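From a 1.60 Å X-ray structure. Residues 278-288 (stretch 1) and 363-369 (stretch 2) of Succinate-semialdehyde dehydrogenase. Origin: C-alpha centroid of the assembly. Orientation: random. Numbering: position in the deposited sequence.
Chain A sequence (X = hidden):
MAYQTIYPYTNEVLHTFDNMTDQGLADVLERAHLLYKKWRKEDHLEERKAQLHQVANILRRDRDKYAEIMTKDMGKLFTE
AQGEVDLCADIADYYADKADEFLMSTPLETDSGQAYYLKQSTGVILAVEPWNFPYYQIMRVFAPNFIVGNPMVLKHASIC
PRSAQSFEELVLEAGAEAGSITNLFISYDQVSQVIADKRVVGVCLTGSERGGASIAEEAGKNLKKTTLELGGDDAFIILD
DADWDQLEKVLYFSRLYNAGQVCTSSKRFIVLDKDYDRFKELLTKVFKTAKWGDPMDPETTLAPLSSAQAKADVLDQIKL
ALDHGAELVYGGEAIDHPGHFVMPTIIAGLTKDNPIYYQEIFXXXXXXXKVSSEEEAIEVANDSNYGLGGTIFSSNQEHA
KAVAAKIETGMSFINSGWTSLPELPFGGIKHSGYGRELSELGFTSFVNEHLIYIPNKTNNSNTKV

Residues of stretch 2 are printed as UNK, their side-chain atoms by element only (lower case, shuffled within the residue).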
# COMPACT_ATOMS: atom_id res chain seq x y z
N ARG A 278 -9.73 5.67 42.55
CA ARG A 278 -10.80 6.55 42.09
C ARG A 278 -11.34 6.10 40.73
O ARG A 278 -12.55 6.06 40.52
CB ARG A 278 -10.30 7.99 42.01
CG ARG A 278 -11.35 9.00 41.61
CD ARG A 278 -10.72 10.36 41.41
NE ARG A 278 -11.72 11.37 41.10
CZ ARG A 278 -11.43 12.64 40.86
NH1 ARG A 278 -10.17 13.05 40.90
NH2 ARG A 278 -12.40 13.50 40.59
N PHE A 279 -10.45 5.72 39.82
CA PHE A 279 -10.91 5.25 38.52
C PHE A 279 -11.59 3.88 38.58
O PHE A 279 -12.55 3.63 37.85
CB PHE A 279 -9.79 5.25 37.48
CG PHE A 279 -10.27 4.97 36.10
CD1 PHE A 279 -10.94 5.95 35.38
CD2 PHE A 279 -10.11 3.71 35.53
CE1 PHE A 279 -11.42 5.69 34.12
CE2 PHE A 279 -10.58 3.45 34.26
CZ PHE A 279 -11.24 4.44 33.55
N LYS A 280 -11.08 2.98 39.43
CA LYS A 280 -11.72 1.68 39.60
C LYS A 280 -13.17 1.89 40.01
O LYS A 280 -14.08 1.29 39.45
CB LYS A 280 -11.03 0.84 40.68
CG LYS A 280 -9.74 0.17 40.25
CD LYS A 280 -9.44 -1.06 41.12
CE LYS A 280 -9.56 -0.73 42.60
NZ LYS A 280 -9.05 -1.85 43.46
N GLU A 281 -13.37 2.79 40.97
CA GLU A 281 -14.72 3.08 41.43
C GLU A 281 -15.59 3.76 40.38
O GLU A 281 -16.78 3.45 40.25
CB GLU A 281 -14.66 3.93 42.70
CG GLU A 281 -14.43 3.09 43.93
CD GLU A 281 -15.33 1.87 43.95
OE1 GLU A 281 -14.81 0.74 44.01
OE2 GLU A 281 -16.57 2.05 43.89
N LEU A 282 -15.00 4.68 39.62
CA LEU A 282 -15.74 5.38 38.59
C LEU A 282 -16.17 4.44 37.46
O LEU A 282 -17.33 4.46 37.04
CB LEU A 282 -14.92 6.54 38.02
CG LEU A 282 -15.61 7.36 36.93
CD1 LEU A 282 -16.88 7.98 37.49
CD2 LEU A 282 -14.69 8.43 36.41
N LEU A 283 -15.24 3.62 36.97
CA LEU A 283 -15.56 2.71 35.88
C LEU A 283 -16.59 1.66 36.33
O LEU A 283 -17.48 1.28 35.57
CB LEU A 283 -14.29 2.03 35.33
CG LEU A 283 -14.48 1.28 34.01
CD1 LEU A 283 -14.77 2.25 32.88
CD2 LEU A 283 -13.26 0.43 33.67
N THR A 284 -16.48 1.23 37.58
CA THR A 284 -17.47 0.33 38.17
C THR A 284 -18.86 0.97 38.20
O THR A 284 -19.85 0.33 37.82
CB THR A 284 -17.05 -0.09 39.59
OG1 THR A 284 -15.82 -0.84 39.52
CG2 THR A 284 -18.13 -0.96 40.23
N LYS A 285 -18.92 2.22 38.63
CA LYS A 285 -20.17 2.97 38.67
C LYS A 285 -20.82 3.03 37.29
O LYS A 285 -22.01 2.76 37.13
CB LYS A 285 -19.92 4.38 39.18
CG LYS A 285 -21.15 5.29 39.17
CD LYS A 285 -20.76 6.73 39.44
CE LYS A 285 -21.95 7.66 39.47
NZ LYS A 285 -21.51 9.08 39.49
N VAL A 286 -20.01 3.36 36.29
CA VAL A 286 -20.50 3.49 34.92
C VAL A 286 -20.99 2.16 34.36
O VAL A 286 -22.05 2.08 33.74
CB VAL A 286 -19.39 4.09 34.02
CG1 VAL A 286 -19.73 3.91 32.54
CG2 VAL A 286 -19.16 5.56 34.34
N PHE A 287 -20.20 1.11 34.57
CA PHE A 287 -20.53 -0.22 34.09
C PHE A 287 -21.80 -0.76 34.73
O PHE A 287 -22.55 -1.53 34.11
CB PHE A 287 -19.34 -1.17 34.30
CG PHE A 287 -18.35 -1.17 33.15
CD1 PHE A 287 -18.01 0.01 32.50
CD2 PHE A 287 -17.78 -2.36 32.72
CE1 PHE A 287 -17.09 0.00 31.44
CE2 PHE A 287 -16.87 -2.38 31.66
CZ PHE A 287 -16.53 -1.20 31.03
N LYS A 288 -22.07 -0.35 35.97
CA LYS A 288 -23.28 -0.78 36.68
C LYS A 288 -24.56 -0.25 36.06
O LYS A 288 -25.63 -0.82 36.26
CB LYS A 288 -23.22 -0.35 38.15
CG LYS A 288 -22.46 -1.34 39.02
CD LYS A 288 -22.24 -0.75 40.42
CE LYS A 288 -21.62 -1.77 41.35
NZ LYS A 288 -21.40 -1.19 42.70
N UNK A 363 -15.25 -7.46 23.34
CA UNK A 363 -16.46 -7.52 24.14
C UNK A 363 -16.41 -6.49 25.24
O UNK A 363 -15.49 -5.67 25.29
N UNK A 364 -17.40 -6.52 26.14
CA UNK A 364 -17.58 -5.45 27.13
C UNK A 364 -16.70 -5.62 28.35
O UNK A 364 -17.22 -5.73 29.46
c UNK A 364 -18.51 -7.48 26.15
c UNK A 364 -19.05 -5.60 27.53
c UNK A 364 -19.33 -7.06 27.34
N UNK A 365 -15.39 -5.65 28.14
CA UNK A 365 -14.45 -5.91 29.22
C UNK A 365 -13.53 -4.73 29.44
O UNK A 365 -12.62 -4.48 28.64
c UNK A 365 -14.52 -8.37 28.68
c UNK A 365 -12.68 -7.46 30.10
c UNK A 365 -13.61 -7.18 28.94
N UNK A 366 -13.75 -4.00 30.53
CA UNK A 366 -12.87 -2.91 30.89
C UNK A 366 -11.57 -3.46 31.45
O UNK A 366 -11.58 -4.50 32.12
N UNK A 367 -10.46 -2.81 31.15
CA UNK A 367 -9.15 -3.22 31.67
C UNK A 367 -8.45 -2.01 32.23
O UNK A 367 -8.31 -1.00 31.55
o UNK A 367 -9.12 -5.59 27.54
c UNK A 367 -8.36 -5.25 28.48
o UNK A 367 -7.14 -5.07 28.35
c UNK A 367 -8.98 -5.00 29.83
c UNK A 367 -8.31 -3.84 30.55
N UNK A 368 -8.01 -2.09 33.49
CA UNK A 368 -7.32 -0.97 34.10
C UNK A 368 -5.84 -1.28 34.29
O UNK A 368 -5.49 -2.22 35.00
c UNK A 368 -7.32 0.69 35.97
c UNK A 368 -7.98 -0.56 35.44
c UNK A 368 -10.25 -0.12 36.54
c UNK A 368 -9.47 -0.29 35.23
N UNK A 369 -5.00 -0.48 33.64
CA UNK A 369 -3.54 -0.61 33.75
C UNK A 369 -3.02 0.52 34.63
O UNK A 369 -3.13 1.69 34.26
c UNK A 369 -4.35 -2.03 31.01
c UNK A 369 -3.08 -1.66 31.44
c UNK A 369 -3.43 -3.81 29.70
c UNK A 369 -2.16 -3.45 30.12
c UNK A 369 -2.89 -0.48 32.37
c UNK A 369 -1.99 -2.38 30.98
c UNK A 369 -4.53 -3.10 30.14
o UNK A 369 -3.59 -4.87 28.83

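Position 363 has backbone atoms alone and no side-chain atom, and nothing of stretch 1 lies near it. An ideal CB here would fall 2.8 Å from a side-chain carbon of position 364, the one bonded to that residue's N. The residue is Gly 363.

At position 364 three carbons leave CA and return to the backbone N, closing a five-membered ring. The ring carbons beyond CA touch nothing on the helix; the backbone makes the contact, with O of position 364 lying 4.0 Å from Phe 287 CE2. The closed ring is proline's: Pro 364, with a C-gamma endo pucker.

Position 365 carries three carbons, one bonded to CA and bearing the other two. Its CA-to-CB bond points away from stretch 1, and no contact results. The fork identifies Val 365, chi1 t.

Position 366 again lacks side-chain atoms. The helix comes close to its bare backbone: Phe 287 CE2 lies 3.7 Å from N of position 366, which sits at the edge of the phenyl ring, and Leu 283 CD2 lies 4.4 Å from CA of position 366. An ideal CB would point toward the helix, 3.0 Å from Leu 283 CD2 and 3.2 Å from Phe 287 CZ. The residue is Gly 366.

Position 367 has three carbons in an unbranched chain, the last bearing two oxygens. Its CA-to-CB bond points away, and the side chain touches nothing on stretch 1. A carboxylate at that distance from CA means Glu 367.

Position 368 shows four carbons, forked at the first, with one arm two carbons long. The end carbon of that longer arm is 3.8 Å from Lys 280 CG and 4.0 Å from Phe 279 CD2, and the carbon before it is 4.2 Å from Leu 283 CD2. This is Ile 368, chi1 m and chi2 t.

Position 369 has one carbon leading to a six-carbon ring that bears one oxygen, and it is out of reach of the helix. It is Tyr 369, its OH hydrogen-bonded elsewhere in the structure.

The contact is a helix packed against a nearly antiparallel strand, their directions 172° apart and their axes 10.1 Å at closest approach. No hydrogen bond crosses it, and 267 Å² is buried, both sides summed. Strand alternation sends Val 365 and Glu 367 away, leaving Gly 366 and Ile 368 to face the helix. Ile 368, with 84 Å² covered, packs against Phe 279, Leu 283 and the aliphatic part of Lys 280, whereas Gly 366 lets Leu 283 and Phe 287 settle close to the strand backbone.

Stretch 2 (363-369) GPVGEIY
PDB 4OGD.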